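Local structure of PipY (Synechococcus elongatus, 5NLC) at residues N47-Q50 / E51-K55. The protein binds pyridoxal 5'-phosphate, the active form of vitamin B6, and is probably involved in keeping the cellular level of this cofactor in balance. Residues are numbered along the deposited sequence; the frame is centred on the assembly and turned at random.
Sequences NRVQ and EAIAK
The carbonyls of R48, V49 and Q50 accept from the amides of A52, I53 and A54, three successive i to i+4 bonds that make the first turn of a helix, with the I53 N to V49 O bond at 3.0 Å and almost straight. R48 holds the N-cap position, at the helix start, where the amides of the first turn lack an i-4 carbonyl of the helix. E51 is at N3, from which a capping-box glutamate would accept directly from the N-cap amide; here a water relays the link, and no capping box is formed. E51 OE1 accepts from the water at 2.9 Å, and the water in turn accepts from R48 N at 3.1 Å. The other carboxylate oxygen, OE2, serves the R48 side chain. R48 is extended from CG to NE and E51 beyond CG. The two run side by side, pointing the same way, and E51 OE2 lies at the edge of the R48 guanidinium, near its plane, and 3.5 Å from R48 NH1, a weak hydrogen bond within a salt bridge. The two planar groups are turned 60° apart, and the closest approach is lower down, R48 CD to E51 OE2 at 3.3 Å. On the inner side a chi1 of 170° turns V49 CG1 away from the backbone N and along the helix, where it meets I53 CD1 at 3.9 Å. The Q50 chain bends at chi2 and runs alongside I53, while its OE1 is hydrogen-bonded to K80. This turn opens helix 49-56, which links parallel strands 43-46 and 66-69 in a beta-alpha-beta unit of the modified TIM barrel; N47, just ahead of it, belongs to the pyridoxal phosphate site, without cofactor here, and V49 and I53 pack on the next helix, 78-84.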
# COMPACT_ATOMS: atom_id res chain seq x y z
N ASN A 47 -1.09 -1.64 9.75
CA ASN A 47 0.38 -1.51 9.67
C ASN A 47 1.07 -2.81 10.04
O ASN A 47 2.16 -3.02 9.60
CB ASN A 47 0.94 -0.41 10.56
CG ASN A 47 0.75 0.97 9.99
OD1 ASN A 47 0.24 1.17 8.86
ND2 ASN A 47 1.12 1.96 10.79
N ARG A 48 0.46 -3.60 10.90
CA ARG A 48 1.06 -4.80 11.50
C ARG A 48 0.22 -6.02 11.24
O ARG A 48 -0.97 -6.01 11.50
CB ARG A 48 1.21 -4.61 13.03
CG ARG A 48 2.38 -3.71 13.37
CD ARG A 48 2.42 -3.24 14.83
NE ARG A 48 3.25 -2.03 14.92
CZ ARG A 48 3.33 -1.23 15.99
NH1 ARG A 48 2.67 -1.49 17.12
NH2 ARG A 48 4.11 -0.14 15.91
N VAL A 49 0.87 -7.11 10.84
CA VAL A 49 0.17 -8.34 10.46
C VAL A 49 -0.73 -8.88 11.61
O VAL A 49 -1.92 -9.15 11.39
CB VAL A 49 1.18 -9.43 9.98
CG1 VAL A 49 0.52 -10.78 9.81
CG2 VAL A 49 1.83 -9.05 8.67
N GLN A 50 -0.16 -9.03 12.81
CA GLN A 50 -0.90 -9.64 13.95
C GLN A 50 -2.11 -8.85 14.40
O GLN A 50 -3.16 -9.43 14.64
CB GLN A 50 0.03 -9.91 15.14
CG GLN A 50 1.09 -10.97 14.85
CD GLN A 50 0.54 -12.40 14.62
OE1 GLN A 50 1.21 -13.21 13.94
NE2 GLN A 50 -0.66 -12.73 15.19
N GLU A 51 -2.00 -7.54 14.45
CA GLU A 51 -3.14 -6.69 14.78
C GLU A 51 -4.26 -6.84 13.75
O GLU A 51 -5.44 -6.90 14.14
CB GLU A 51 -2.70 -5.23 14.91
CG GLU A 51 -1.79 -5.00 16.10
CD GLU A 51 -1.02 -3.68 16.05
OE1 GLU A 51 -1.31 -2.78 15.19
OE2 GLU A 51 -0.10 -3.54 16.89
N ALA A 52 -3.91 -6.97 12.47
CA ALA A 52 -4.92 -7.24 11.45
C ALA A 52 -5.62 -8.58 11.59
O ALA A 52 -6.84 -8.62 11.58
CB ALA A 52 -4.35 -7.13 10.06
N ILE A 53 -4.87 -9.68 11.72
CA ILE A 53 -5.45 -11.02 11.90
C ILE A 53 -6.47 -11.02 13.01
O ILE A 53 -7.60 -11.52 12.84
CB ILE A 53 -4.37 -12.07 12.25
CG1 ILE A 53 -3.48 -12.34 11.05
CG2 ILE A 53 -4.95 -13.41 12.73
CD1 ILE A 53 -2.22 -13.09 11.42
N ALA A 54 -6.09 -10.44 14.15
CA ALA A 54 -6.98 -10.44 15.30
C ALA A 54 -8.35 -9.87 14.94
O ALA A 54 -9.38 -10.39 15.36
CB ALA A 54 -6.36 -9.67 16.46
N LYS A 55 -8.37 -8.86 14.11
CA LYS A 55 -9.58 -8.10 13.86
C LYS A 55 -10.40 -8.69 12.72
O LYS A 55 -11.60 -8.43 12.62
CB LYS A 55 -9.13 -6.71 13.44
CG LYS A 55 -9.96 -5.61 14.00
CD LYS A 55 -9.39 -4.28 13.55
CE LYS A 55 -8.24 -3.86 14.42
NZ LYS A 55 -7.80 -2.49 14.08
O HOH W 1 -2.06 -2.65 12.42